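Flagellar regulatory protein C (Vibrio cholerae, PDB 4QHS) probably uses ATP hydrolysis by its heptameric AAA+ domain to drive sigma-54-dependent transcription of flagellar genes. Local coordinates at residues Asn40-Gly45 / Tyr176-Phe181; Leu115-Glu120 / Leu154-Arg159; Met121-Gln126 / His169-Leu174. All coordinates share one frame; numbering follows the deposited sequence.

How the contacts relate
Contacts 1 and 2 belong to the central parallel sheet and share a boundary: strand 41-44 lies next to strand 152-157, with Ile43 N 2.7 Å from Ala155 O. Contact 1 is buried and largely side-chain packing, setting the end of helix 172-178 against the sheet with one side-chain hydrogen bond and a curled methionine. Contact 2 is partly buried, a strand pairing that ends in a polar cluster beside the P-loop. Contact 3 lies farthest out, joining the starts of helices 123-135 and 172-178, and works through a glutamine amide, with an Arg171-Asp173 salt bridge inside one segment. It shares helix 172-178 with contact 1, and both touch a neighbouring subunit; contact 2 touches none.

Contact 1 of 3, residues Asn40-Gly45 / Tyr176-Phe181; sequences NVMILG and YRLNVF
Asn40 supplies the polar link of this contact. Its ND2 donates to Arg177 O at 3.2 Å in a nearly straight bond (172°). The acceptor lies in the plane of the Asn40 amide, whereas the donor stands well above the carbonyl plane of Arg177, so the bond avoids that oxygen's lone-pair directions.

The packing is built round Met42. Its CG lies anti to the backbone N (chi1 179°), and bends at the next two torsions curl the thioether so that CE comes down on Leu178 CB at 3.6 Å, an apolar pair. On the way Met42 carbons meet oxygens: CB passes Leu178 O at 3.3 Å and CG passes Asn179 OD1 at 3.6 Å. Just before Met42, Val41 CG1 lies 3.9 Å from Phe181 O.

Helix 172-178 ends here, and beyond the turn the chain enters strand 182-184, where Leu183 bonds to the Met42 backbone. Leu133 of helix 123-135 packs on both Asn40 and Leu178. One directed bond just before the strand, with methionine packing behind it, suggests that the helix end rests largely on buried packing, the amide helping to set its position.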
ATOM      1  N   ASN A  40      22.067  28.520 -26.386  1.00 39.43           N
ATOM      2  CA  ASN A  40      21.042  27.520 -26.354  1.00 30.94           C
ATOM      3  C   ASN A  40      19.844  28.016 -27.088  1.00 38.06           C
ATOM      4  O   ASN A  40      19.502  29.156 -26.988  1.00 34.77           O
ATOM      5  CB  ASN A  40      20.618  27.209 -24.948  1.00 31.12           C
ATOM      6  CG  ASN A  40      21.693  26.630 -24.132  1.00 37.02           C
ATOM      7  OD1 ASN A  40      22.523  25.892 -24.595  1.00 43.43           O
ATOM      8  ND2 ASN A  40      21.664  26.939 -22.893  1.00 46.38           N
ATOM      9  N   VAL A  41      19.213  27.141 -27.834  1.00 32.61           N
ATOM     10  CA  VAL A  41      18.051  27.507 -28.636  1.00 37.40           C
ATOM     11  C   VAL A  41      16.851  26.625 -28.312  1.00 31.00           C
ATOM     12  O   VAL A  41      16.931  25.389 -28.397  1.00 37.07           O
ATOM     13  CB  VAL A  41      18.324  27.384 -30.143  1.00 43.93           C
ATOM     14  CG1 VAL A  41      17.066  27.751 -30.903  1.00 41.00           C
ATOM     15  CG2 VAL A  41      19.510  28.245 -30.556  1.00 33.85           C
ATOM     16  N   MET A  42      15.753  27.260 -27.934  1.00 30.52           N
ATOM     17  CA  MET A  42      14.500  26.561 -27.671  1.00 35.61           C
ATOM     18  C   MET A  42      13.547  26.721 -28.859  1.00 42.18           C
ATOM     19  O   MET A  42      13.201  27.838 -29.225  1.00 39.18           O
ATOM     20  CB  MET A  42      13.841  27.098 -26.401  1.00 37.19           C
ATOM     21  CG  MET A  42      12.512  26.427 -26.077  1.00 37.63           C
ATOM     22  SD  MET A  42      12.671  24.694 -25.604  1.00 40.42           S
ATOM     23  CE  MET A  42      13.770  24.896 -24.203  1.00 40.22           C
ATOM     24  N   ILE A  43      13.132  25.613 -29.461  1.00 38.87           N
ATOM     25  CA  ILE A  43      12.171  25.679 -30.555  1.00 36.44           C
ATOM     26  C   ILE A  43      10.780  25.243 -30.100  1.00 40.01           C
ATOM     27  O   ILE A  43      10.534  24.047 -29.797  1.00 36.21           O
ATOM     28  CB  ILE A  43      12.594  24.806 -31.749  1.00 46.22           C
ATOM     29  CG1 ILE A  43      14.080  25.008 -32.070  1.00 35.63           C
ATOM     30  CG2 ILE A  43      11.711  25.112 -32.956  1.00 40.71           C
ATOM     31  CD1 ILE A  43      14.597  24.040 -33.105  1.00 44.50           C
ATOM     32  N   LEU A  44       9.889  26.230 -30.037  1.00 39.08           N
ATOM     33  CA  LEU A  44       8.508  26.050 -29.599  1.00 40.38           C
ATOM     34  C   LEU A  44       7.600  25.783 -30.800  1.00 41.80           C
ATOM     35  O   LEU A  44       8.008  25.964 -31.952  1.00 44.18           O
ATOM     36  CB  LEU A  44       8.040  27.287 -28.820  1.00 31.89           C
ATOM     37  CG  LEU A  44       8.988  27.652 -27.670  1.00 43.64           C
ATOM     38  CD1 LEU A  44       8.636  28.986 -27.017  1.00 32.89           C
ATOM     39  CD2 LEU A  44       9.006  26.540 -26.637  1.00 38.38           C
ATOM     40  N   GLY A  45       6.373  25.356 -30.534  1.00 38.78           N
ATOM     41  CA  GLY A  45       5.432  25.069 -31.605  1.00 38.78           C
ATOM     42  C   GLY A  45       4.880  23.669 -31.467  1.00 45.61           C
ATOM     43  O   GLY A  45       5.371  22.873 -30.665  1.00 44.60           O
ATOM     44  N   TYR A 176      15.170  29.627 -17.663  1.00 37.89           N
ATOM     45  CA  TYR A 176      15.883  30.785 -18.120  1.00 39.56           C
ATOM     46  C   TYR A 176      17.105  30.422 -18.931  1.00 39.44           C
ATOM     47  O   TYR A 176      17.380  31.041 -19.930  1.00 45.39           O
ATOM     48  CB  TYR A 176      16.235  31.712 -16.966  1.00 42.53           C
ATOM     49  CG  TYR A 176      15.120  32.645 -16.612  1.00 45.98           C
ATOM     50  CD1 TYR A 176      14.629  33.521 -17.528  1.00 50.89           C
ATOM     51  CD2 TYR A 176      14.544  32.624 -15.377  1.00 50.23           C
ATOM     52  CE1 TYR A 176      13.615  34.351 -17.230  1.00 52.58           C
ATOM     53  CE2 TYR A 176      13.520  33.453 -15.071  1.00 51.72           C
ATOM     54  CZ  TYR A 176      13.057  34.313 -16.003  1.00 56.99           C
ATOM     55  OH  TYR A 176      12.035  35.156 -15.713  1.00 62.10           O
ATOM     56  N   ARG A 177      17.822  29.401 -18.517  1.00 39.20           N
ATOM     57  CA  ARG A 177      18.969  28.979 -19.277  1.00 43.23           C
ATOM     58  C   ARG A 177      18.642  28.454 -20.657  1.00 36.88           C
ATOM     59  O   ARG A 177      19.356  28.672 -21.580  1.00 40.95           O
ATOM     60  CB  ARG A 177      19.777  27.976 -18.504  1.00 45.04           C
ATOM     61  CG  ARG A 177      20.851  28.598 -17.733  1.00 48.83           C
ATOM     62  CD  ARG A 177      21.648  27.589 -17.053  1.00 54.94           C
ATOM     63  NE  ARG A 177      22.785  28.185 -16.391  1.00 68.20           N
ATOM     64  CZ  ARG A 177      23.991  28.287 -16.922  1.00 70.42           C
ATOM     65  NH1 ARG A 177      24.239  27.841 -18.132  1.00 54.93           N
ATOM     66  NH2 ARG A 177      24.951  28.840 -16.229  1.00 79.81           N
ATOM     67  N   LEU A 178      17.546  27.768 -20.791  1.00 37.12           N
ATOM     68  CA  LEU A 178      17.187  27.202 -22.089  1.00 37.21           C
ATOM     69  C   LEU A 178      16.401  28.166 -22.991  1.00 44.95           C
ATOM     70  O   LEU A 178      16.188  27.871 -24.170  1.00 41.70           O
ATOM     71  CB  LEU A 178      16.367  25.927 -21.897  1.00 33.06           C
ATOM     72  CG  LEU A 178      17.120  24.695 -21.387  1.00 39.59           C
ATOM     73  CD1 LEU A 178      16.132  23.594 -21.052  1.00 43.08           C
ATOM     74  CD2 LEU A 178      18.096  24.217 -22.432  1.00 37.85           C
ATOM     75  N   ASN A 179      15.949  29.278 -22.450  1.00 44.80           N
ATOM     76  CA  ASN A 179      15.141  30.213 -23.198  1.00 41.07           C
ATOM     77  C   ASN A 179      15.744  31.602 -23.405  1.00 44.14           C
ATOM     78  O   ASN A 179      15.058  32.580 -23.354  1.00 41.36           O
ATOM     79  CB  ASN A 179      13.763  30.342 -22.569  1.00 43.15           C
ATOM     80  CG  ASN A 179      12.811  29.287 -23.040  1.00 54.33           C
ATOM     81  OD1 ASN A 179      12.177  29.418 -24.057  1.00 49.66           O
ATOM     82  ND2 ASN A 179      12.719  28.226 -22.298  1.00 59.21           N
ATOM     83  N   VAL A 180      17.033  31.664 -23.645  1.00 38.00           N
ATOM     84  CA  VAL A 180      17.643  32.905 -24.074  1.00 45.23           C
ATOM     85  C   VAL A 180      17.022  33.360 -25.389  1.00 42.63           C
ATOM     86  O   VAL A 180      16.794  34.554 -25.603  1.00 46.45           O
ATOM     87  CB  VAL A 180      19.161  32.765 -24.252  1.00 38.73           C
ATOM     88  CG1 VAL A 180      19.734  34.035 -24.814  1.00 40.95           C
ATOM     89  CG2 VAL A 180      19.801  32.473 -22.919  1.00 46.03           C
ATOM     90  N   PHE A 181      16.769  32.403 -26.262  1.00 41.36           N
ATOM     91  CA  PHE A 181      16.416  32.669 -27.633  1.00 40.11           C
ATOM     92  C   PHE A 181      15.379  31.726 -28.209  1.00 39.80           C
ATOM     93  O   PHE A 181      15.672  30.862 -28.982  1.00 39.75           O
ATOM     94  CB  PHE A 181      17.675  32.649 -28.485  1.00 40.64           C
ATOM     95  CG  PHE A 181      17.565  33.428 -29.740  1.00 51.70           C
ATOM     96  CD1 PHE A 181      17.735  34.772 -29.735  1.00 43.12           C
ATOM     97  CD2 PHE A 181      17.313  32.809 -30.931  1.00 42.23           C
ATOM     98  CE1 PHE A 181      17.636  35.472 -30.864  1.00 50.35           C
ATOM     99  CE2 PHE A 181      17.216  33.519 -32.067  1.00 52.66           C
ATOM    100  CZ  PHE A 181      17.386  34.852 -32.036  1.00 51.13           C
TER
HETATM  101  O   HOH W   1      23.663  27.491 -20.536  1.00 44.40           O

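Contact 2 of 3, residues Leu115-Glu120 / Leu154-Arg159; sequences LDEISE and LATSNR
Leu154 O takes the backbone N-H of Leu115 at 2.7 Å, which opens a parallel pairing. Ala155 bridges to Leu115, their CB atoms on the same face of the sheet, and Ile118 CD1 approaches the Ala155 methyl from that face.

Thr156 is the hub. Its N donates to Leu115 O at 3.1 Å. OG1, set between the backbone N and the carbonyl carbon (chi1 76°), is turned to the Asp116–Glu117 junction: it donates to Asp116 OD1 over a very short 2.5 Å and accepts from Glu117 N at 2.8 Å. Thr156 O then receives Ile118 N at 2.9 Å, almost in line with the carbonyl bond. Four successive residues, Leu115 to Ile118, are thereby tied to one threonine.

Ser157 OG packs beside Ser119 CB. At Asn158 the amide meets the Glu117 carboxylate at a steep angle, with CG 3.4 Å from Glu117 OE2; Asn158 ND2 is hydrogen-bonded to Ser47 OG. Arg159 closes the walk, laying CD against Ser119 and making a long ion pair from NH1 to Glu120 OE2 at 3.8 Å.

The Asp116-Glu117 pair at a strand end, beside Asn158 and the P-loop residues Ser47 and Lys51, is typical of the Walker B and sensor 1 regions of an AAA+ ATPase.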
ATOM      1  N   LEU A 115      17.688  18.210 -27.874  1.00 34.41           N
ATOM      2  CA  LEU A 115      16.858  17.582 -26.892  1.00 35.79           C
ATOM      3  C   LEU A 115      15.414  17.837 -27.216  1.00 44.19           C
ATOM      4  O   LEU A 115      14.864  18.822 -26.828  1.00 40.64           O
ATOM      5  CB  LEU A 115      17.184  18.100 -25.518  1.00 32.73           C
ATOM      6  CG  LEU A 115      18.635  18.044 -25.133  1.00 32.49           C
ATOM      7  CD1 LEU A 115      18.799  18.886 -23.968  1.00 37.35           C
ATOM      8  CD2 LEU A 115      19.033  16.666 -24.817  1.00 27.98           C
ATOM      9  N   ASP A 116      14.822  16.920 -27.949  1.00 36.51           N
ATOM     10  CA  ASP A 116      13.494  17.046 -28.463  1.00 38.44           C
ATOM     11  C   ASP A 116      12.500  16.754 -27.380  1.00 43.05           C
ATOM     12  O   ASP A 116      12.648  15.823 -26.654  1.00 39.36           O
ATOM     13  CB  ASP A 116      13.314  16.057 -29.584  1.00 37.74           C
ATOM     14  CG  ASP A 116      12.709  16.648 -30.788  1.00 55.74           C
ATOM     15  OD1 ASP A 116      11.950  17.601 -30.689  1.00 65.24           O
ATOM     16  OD2 ASP A 116      12.968  16.126 -31.863  1.00 64.14           O
ATOM     17  N   GLU A 117      11.494  17.590 -27.273  1.00 38.29           N
ATOM     18  CA  GLU A 117      10.438  17.410 -26.306  1.00 40.33           C
ATOM     19  C   GLU A 117      10.945  17.345 -24.868  1.00 42.56           C
ATOM     20  O   GLU A 117      10.753  16.386 -24.179  1.00 48.93           O
ATOM     21  CB  GLU A 117       9.625  16.181 -26.668  1.00 49.24           C
ATOM     22  CG  GLU A 117       8.807  16.328 -27.914  1.00 60.20           C
ATOM     23  CD  GLU A 117       7.925  17.539 -27.859  1.00 79.31           C
ATOM     24  OE1 GLU A 117       7.908  18.320 -28.815  1.00 86.46           O
ATOM     25  OE2 GLU A 117       7.260  17.730 -26.835  1.00 89.73           O
ATOM     26  N   ILE A 118      11.583  18.404 -24.432  1.00 38.32           N
ATOM     27  CA  ILE A 118      12.268  18.428 -23.186  1.00 39.89           C
ATOM     28  C   ILE A 118      11.342  18.600 -22.015  1.00 47.54           C
ATOM     29  O   ILE A 118      11.707  18.335 -20.913  1.00 58.26           O
ATOM     30  CB  ILE A 118      13.274  19.544 -23.170  1.00 43.33           C
ATOM     31  CG1 ILE A 118      14.360  19.281 -22.144  1.00 40.99           C
ATOM     32  CG2 ILE A 118      12.618  20.806 -22.860  1.00 38.38           C
ATOM     33  CD1 ILE A 118      15.562  20.063 -22.369  1.00 40.44           C
ATOM     34  N   SER A 119      10.137  19.042 -22.249  1.00 43.04           N
ATOM     35  CA  SER A 119       9.235  19.229 -21.149  1.00 52.10           C
ATOM     36  C   SER A 119       8.873  17.927 -20.477  1.00 49.96           C
ATOM     37  O   SER A 119       8.149  17.924 -19.544  1.00 50.07           O
ATOM     38  CB  SER A 119       7.986  19.953 -21.606  1.00 52.59           C
ATOM     39  OG  SER A 119       7.223  19.153 -22.449  1.00 48.90           O
ATOM     40  N   GLU A 120       9.394  16.818 -20.956  1.00 55.43           N
ATOM     41  CA  GLU A 120       8.995  15.526 -20.420  1.00 63.16           C
ATOM     42  C   GLU A 120      10.030  14.978 -19.450  1.00 51.48           C
ATOM     43  O   GLU A 120       9.866  13.898 -18.894  1.00 52.49           O
ATOM     44  CB  GLU A 120       8.731  14.537 -21.558  1.00 68.25           C
ATOM     45  CG  GLU A 120       7.603  14.977 -22.499  1.00 75.41           C
ATOM     46  CD  GLU A 120       6.371  15.531 -21.763  1.00 83.24           C
ATOM     47  OE1 GLU A 120       5.963  14.959 -20.729  1.00 86.58           O
ATOM     48  OE2 GLU A 120       5.802  16.546 -22.226  1.00 83.00           O
ATOM     49  N   LEU A 154      20.443  22.433 -28.424  1.00 38.70           N
ATOM     50  CA  LEU A 154      19.168  22.805 -28.995  1.00 42.64           C
ATOM     51  C   LEU A 154      18.110  22.005 -28.254  1.00 36.90           C
ATOM     52  O   LEU A 154      18.352  20.851 -27.896  1.00 40.34           O
ATOM     53  CB  LEU A 154      19.111  22.521 -30.504  1.00 37.43           C
ATOM     54  CG  LEU A 154      20.231  23.017 -31.423  1.00 42.83           C
ATOM     55  CD1 LEU A 154      19.931  22.597 -32.839  1.00 50.79           C
ATOM     56  CD2 LEU A 154      20.409  24.508 -31.353  1.00 42.23           C
ATOM     57  N   ALA A 155      16.956  22.622 -28.017  1.00 39.26           N
ATOM     58  CA  ALA A 155      15.817  21.934 -27.409  1.00 40.46           C
ATOM     59  C   ALA A 155      14.515  22.280 -28.116  1.00 44.73           C
ATOM     60  O   ALA A 155      14.424  23.306 -28.787  1.00 44.61           O
ATOM     61  CB  ALA A 155      15.704  22.283 -25.946  1.00 29.29           C
ATOM     62  N   THR A 156      13.511  21.420 -27.944  1.00 37.70           N
ATOM     63  CA  THR A 156      12.147  21.713 -28.368  1.00 36.66           C
ATOM     64  C   THR A 156      11.135  21.370 -27.290  1.00 35.08           C
ATOM     65  O   THR A 156      11.359  20.496 -26.453  1.00 39.58           O
ATOM     66  CB  THR A 156      11.734  20.932 -29.632  1.00 41.37           C
ATOM     67  OG1 THR A 156      11.466  19.574 -29.276  1.00 38.61           O
ATOM     68  CG2 THR A 156      12.838  20.979 -30.694  1.00 48.86           C
ATOM     69  N   SER A 157      10.004  22.025 -27.380  1.00 34.99           N
ATOM     70  CA  SER A 157       8.913  21.827 -26.489  1.00 36.63           C
ATOM     71  C   SER A 157       7.636  22.137 -27.204  1.00 43.88           C
ATOM     72  O   SER A 157       7.531  23.124 -27.866  1.00 39.88           O
ATOM     73  CB  SER A 157       9.051  22.742 -25.308  1.00 36.81           C
ATOM     74  OG  SER A 157       8.168  22.353 -24.323  1.00 41.42           O
ATOM     75  N   ASN A 158       6.658  21.278 -27.083  1.00 38.56           N
ATOM     76  CA  ASN A 158       5.393  21.579 -27.677  1.00 41.01           C
ATOM     77  C   ASN A 158       4.444  22.220 -26.688  1.00 44.16           C
ATOM     78  O   ASN A 158       3.281  22.337 -26.927  1.00 48.48           O
ATOM     79  CB  ASN A 158       4.806  20.368 -28.362  1.00 46.48           C
ATOM     80  CG  ASN A 158       4.274  19.358 -27.411  1.00 49.01           C
ATOM     81  OD1 ASN A 158       4.209  19.567 -26.239  1.00 48.62           O
ATOM     82  ND2 ASN A 158       3.888  18.254 -27.931  1.00 55.95           N
ATOM     83  N   ARG A 159       4.970  22.675 -25.576  1.00 43.62           N
ATOM     84  CA  ARG A 159       4.149  23.319 -24.599  1.00 56.39           C
ATOM     85  C   ARG A 159       4.752  24.599 -24.084  1.00 57.29           C
ATOM     86  O   ARG A 159       5.928  24.822 -24.233  1.00 58.08           O
ATOM     87  CB  ARG A 159       3.839  22.370 -23.460  1.00 57.74           C
ATOM     88  CG  ARG A 159       5.023  21.930 -22.707  1.00 52.57           C
ATOM     89  CD  ARG A 159       4.711  20.797 -21.801  1.00 58.33           C
ATOM     90  NE  ARG A 159       3.431  20.966 -21.173  1.00 75.49           N
ATOM     91  CZ  ARG A 159       2.771  20.005 -20.564  1.00 79.09           C
ATOM     92  NH1 ARG A 159       3.285  18.786 -20.502  1.00 83.46           N
ATOM     93  NH2 ARG A 159       1.592  20.270 -20.042  1.00 73.74           N
TER

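Contact 3 of 3, residues Met121-Gln126 / His169-Leu174; sequences MDLNLQ and HFREDL. With EDO (1,2-ethanediol), chain H.
Gln126 and the backbone of His169-Arg171 make a polar contact between two helix starts, at the outer part of the domain where helix 123-135 meets helix 172-178 beside a neighbouring subunit. The Gln126 amide does most of the work. Its OE1 accepts from Arg171 N at 2.7 Å, with the donor in the carbonyl plane, while NE2 donates to His169 O and also to Met121 O, each at 3.0 Å and nearly in the amide plane. Three bonds thus fix the rotation of the amide, which lies over one face of the Phe170 ring at 30° to it, OE1 3.4 Å above the ring plane. Leu174 CD2 packs against Gln126 CB at 3.6 Å, and Leu123 CD2 covers His169 O.

Arg171 reaches on past Gln126. A bend at chi3 (62°) turns its guanidinium side-on to Asp173, with NE on OD1 at 2.9 Å and NH2 on OD2 at 2.6 Å. A water joins its NH1 to Leu123 O, and NH1 also bonds to Ala75 O of the neighbouring subunit. An ethanediol, probably from the crystallisation liquor, takes the N-H groups of Glu172 and Asp173 at the helix start.

The chemistry suggests that Gln126 helps to hold the backbone from which Arg171 projects, while Asp173 helps to orient its guanidinium toward the subunit interface, consistent with the arginine-finger region of sigma-54 activators.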
ATOM      1  N   MET A 121      11.094  15.736 -19.235  1.00 46.22           N
ATOM      2  CA  MET A 121      12.031  15.395 -18.179  1.00 43.87           C
ATOM      3  C   MET A 121      11.422  15.610 -16.809  1.00 43.99           C
ATOM      4  O   MET A 121      10.907  16.691 -16.522  1.00 44.66           O
ATOM      5  CB  MET A 121      13.281  16.236 -18.255  1.00 37.69           C
ATOM      6  CG  MET A 121      14.080  16.051 -19.466  1.00 49.77           C
ATOM      7  SD  MET A 121      15.577  16.996 -19.219  1.00 57.36           S
ATOM      8  CE  MET A 121      16.460  16.456 -20.676  1.00 52.57           C
ATOM      9  N   ASP A 122      11.537  14.616 -15.938  1.00 38.03           N
ATOM     10  CA  ASP A 122      11.177  14.841 -14.541  1.00 37.72           C
ATOM     11  C   ASP A 122      12.148  15.833 -13.907  1.00 36.26           C
ATOM     12  O   ASP A 122      13.232  16.127 -14.452  1.00 38.57           O
ATOM     13  CB  ASP A 122      11.130  13.527 -13.742  1.00 45.12           C
ATOM     14  CG  ASP A 122      12.498  12.855 -13.584  1.00 60.55           C
ATOM     15  OD1 ASP A 122      13.491  13.510 -13.187  1.00 56.88           O
ATOM     16  OD2 ASP A 122      12.562  11.634 -13.832  1.00 75.15           O
ATOM     17  N   LEU A 123      11.745  16.331 -12.749  1.00 36.47           N
ATOM     18  CA  LEU A 123      12.453  17.379 -12.032  1.00 34.77           C
ATOM     19  C   LEU A 123      13.890  16.985 -11.640  1.00 29.53           C
ATOM     20  O   LEU A 123      14.809  17.787 -11.753  1.00 36.60           O
ATOM     21  CB  LEU A 123      11.637  17.761 -10.791  1.00 34.97           C
ATOM     22  CG  LEU A 123      10.368  18.573 -11.090  1.00 42.27           C
ATOM     23  CD1 LEU A 123       9.551  18.850  -9.807  1.00 38.12           C
ATOM     24  CD2 LEU A 123      10.725  19.867 -11.782  1.00 31.09           C
ATOM     25  N   ASN A 124      14.081  15.745 -11.197  1.00 32.83           N
ATOM     26  CA  ASN A 124      15.417  15.257 -10.896  1.00 35.08           C
ATOM     27  C   ASN A 124      16.333  15.340 -12.117  1.00 44.30           C
ATOM     28  O   ASN A 124      17.480  15.798 -12.041  1.00 32.86           O
ATOM     29  CB  ASN A 124      15.356  13.823 -10.400  1.00 31.81           C
ATOM     30  CG  ASN A 124      16.700  13.331  -9.913  1.00 45.23           C
ATOM     31  OD1 ASN A 124      17.205  13.801  -8.898  1.00 46.19           O
ATOM     32  ND2 ASN A 124      17.290  12.383 -10.636  1.00 37.61           N
ATOM     33  N   LEU A 125      15.828  14.878 -13.235  1.00 41.26           N
ATOM     34  CA  LEU A 125      16.531  14.912 -14.472  1.00 31.88           C
ATOM     35  C   LEU A 125      16.874  16.322 -14.836  1.00 34.53           C
ATOM     36  O   LEU A 125      17.938  16.581 -15.299  1.00 38.41           O
ATOM     37  CB  LEU A 125      15.667  14.311 -15.545  1.00 31.16           C
ATOM     38  CG  LEU A 125      16.316  13.263 -16.406  1.00 50.66           C
ATOM     39  CD1 LEU A 125      15.523  13.045 -17.636  1.00 39.69           C
ATOM     40  CD2 LEU A 125      17.703  13.669 -16.760  1.00 57.49           C
ATOM     41  N   GLN A 126      15.942  17.222 -14.634  1.00 25.41           N
ATOM     42  CA  GLN A 126      16.162  18.622 -14.966  1.00 32.49           C
ATOM     43  C   GLN A 126      17.302  19.222 -14.157  1.00 29.27           C
ATOM     44  O   GLN A 126      18.102  19.997 -14.680  1.00 32.18           O
ATOM     45  CB  GLN A 126      14.905  19.446 -14.726  1.00 33.90           C
ATOM     46  CG  GLN A 126      13.762  19.153 -15.647  1.00 30.21           C
ATOM     47  CD  GLN A 126      12.537  19.954 -15.233  1.00 31.38           C
ATOM     48  OE1 GLN A 126      12.659  21.109 -14.836  1.00 32.06           O
ATOM     49  NE2 GLN A 126      11.372  19.331 -15.271  1.00 27.91           N
ATOM     50  N   HIS A 169       6.227  22.147 -12.510  1.00 42.17           N
ATOM     51  CA  HIS A 169       6.685  20.941 -13.188  1.00 43.40           C
ATOM     52  C   HIS A 169       8.012  21.162 -13.903  1.00 40.49           C
ATOM     53  O   HIS A 169       8.591  20.234 -14.454  1.00 49.56           O
ATOM     54  CB  HIS A 169       5.640  20.459 -14.198  1.00 42.00           C
ATOM     55  CG  HIS A 169       4.320  20.120 -13.587  1.00 53.03           C
ATOM     56  ND1 HIS A 169       4.201  19.337 -12.458  1.00 63.20           N
ATOM     57  CD2 HIS A 169       3.058  20.461 -13.944  1.00 61.82           C
ATOM     58  CE1 HIS A 169       2.923  19.219 -12.141  1.00 66.81           C
ATOM     59  NE2 HIS A 169       2.208  19.887 -13.030  1.00 61.02           N
ATOM     60  N   PHE A 170       8.489  22.396 -13.915  1.00 45.65           N
ATOM     61  CA  PHE A 170       9.742  22.687 -14.596  1.00 43.12           C
ATOM     62  C   PHE A 170      10.542  23.686 -13.786  1.00 43.88           C
ATOM     63  O   PHE A 170       9.995  24.654 -13.278  1.00 37.50           O
ATOM     64  CB  PHE A 170       9.472  23.218 -16.004  1.00 40.48           C
ATOM     65  CG  PHE A 170      10.584  22.936 -16.993  1.00 42.28           C
ATOM     66  CD1 PHE A 170      10.711  21.679 -17.588  1.00 40.15           C
ATOM     67  CD2 PHE A 170      11.474  23.928 -17.353  1.00 35.98           C
ATOM     68  CE1 PHE A 170      11.729  21.414 -18.518  1.00 36.49           C
ATOM     69  CE2 PHE A 170      12.483  23.680 -18.273  1.00 40.91           C
ATOM     70  CZ  PHE A 170      12.610  22.411 -18.862  1.00 31.63           C
ATOM     71  N   ARG A 171      11.832  23.433 -13.643  1.00 39.09           N
ATOM     72  CA  ARG A 171      12.685  24.333 -12.887  1.00 39.68           C
ATOM     73  C   ARG A 171      12.753  25.706 -13.543  1.00 40.03           C
ATOM     74  O   ARG A 171      12.944  25.835 -14.762  1.00 39.86           O
ATOM     75  CB  ARG A 171      14.112  23.767 -12.749  1.00 37.99           C
ATOM     76  CG  ARG A 171      14.242  22.451 -11.992  1.00 37.65           C
ATOM     77  CD  ARG A 171      15.717  22.064 -11.900  1.00 37.77           C
ATOM     78  NE  ARG A 171      16.463  23.072 -11.147  1.00 40.18           N
ATOM     79  CZ  ARG A 171      16.737  22.990  -9.844  1.00 48.56           C
ATOM     80  NH1 ARG A 171      16.341  21.930  -9.141  1.00 39.65           N
ATOM     81  NH2 ARG A 171      17.414  23.963  -9.244  1.00 40.73           N
ATOM     82  N   GLU A 172      12.652  26.729 -12.714  1.00 39.19           N
ATOM     83  CA  GLU A 172      12.755  28.096 -13.179  1.00 47.49           C
ATOM     84  C   GLU A 172      14.162  28.385 -13.697  1.00 41.58           C
ATOM     85  O   GLU A 172      14.327  28.932 -14.789  1.00 41.60           O
ATOM     86  CB  GLU A 172      12.375  29.060 -12.045  1.00 41.44           C
ATOM     87  CG  GLU A 172      12.216  30.499 -12.461  1.00 56.59           C
ATOM     88  CD  GLU A 172      11.722  31.361 -11.315  1.00 62.16           C
ATOM     89  OE1 GLU A 172      10.962  32.318 -11.572  1.00 65.41           O
ATOM     90  OE2 GLU A 172      12.089  31.062 -10.158  1.00 66.32           O
ATOM     91  N   ASP A 173      15.175  28.022 -12.913  1.00 42.14           N
ATOM     92  CA  ASP A 173      16.549  28.347 -13.300  1.00 39.48           C
ATOM     93  C   ASP A 173      16.889  27.692 -14.639  1.00 37.69           C
ATOM     94  O   ASP A 173      17.582  28.285 -15.468  1.00 39.75           O
ATOM     95  CB  ASP A 173      17.556  27.923 -12.224  1.00 40.50           C
ATOM     96  CG  ASP A 173      17.315  26.512 -11.712  1.00 48.80           C
ATOM     97  OD1 ASP A 173      16.755  25.688 -12.468  1.00 41.88           O
ATOM     98  OD2 ASP A 173      17.680  26.229 -10.546  1.00 47.37           O
ATOM     99  N   LEU A 174      16.379  26.483 -14.858  1.00 36.09           N
ATOM    100  CA  LEU A 174      16.600  25.792 -16.138  1.00 47.86           C
ATOM    101  C   LEU A 174      15.819  26.466 -17.272  1.00 41.89           C
ATOM    102  O   LEU A 174      16.289  26.539 -18.411  1.00 43.59           O
ATOM    103  CB  LEU A 174      16.204  24.324 -16.040  1.00 33.51           C
ATOM    104  CG  LEU A 174      16.420  23.463 -17.279  1.00 33.67           C
ATOM    105  CD1 LEU A 174      17.904  23.457 -17.694  1.00 32.66           C
ATOM    106  CD2 LEU A 174      15.950  22.063 -16.984  1.00 31.84           C
TER
HETATM  107  C1  EDO H 401      14.540  25.836  -9.587  1.00 51.87           C
HETATM  108  O1  EDO H 401      14.706  27.163 -10.133  1.00 45.57           O
HETATM  109  C2  EDO H 401      13.156  25.609  -8.968  1.00 58.66           C
HETATM  110  O2  EDO H 401      12.107  26.015  -9.865  1.00 62.65           O
HETATM  111  O   HOH W   2      14.572  19.710  -9.711  1.00 37.25           O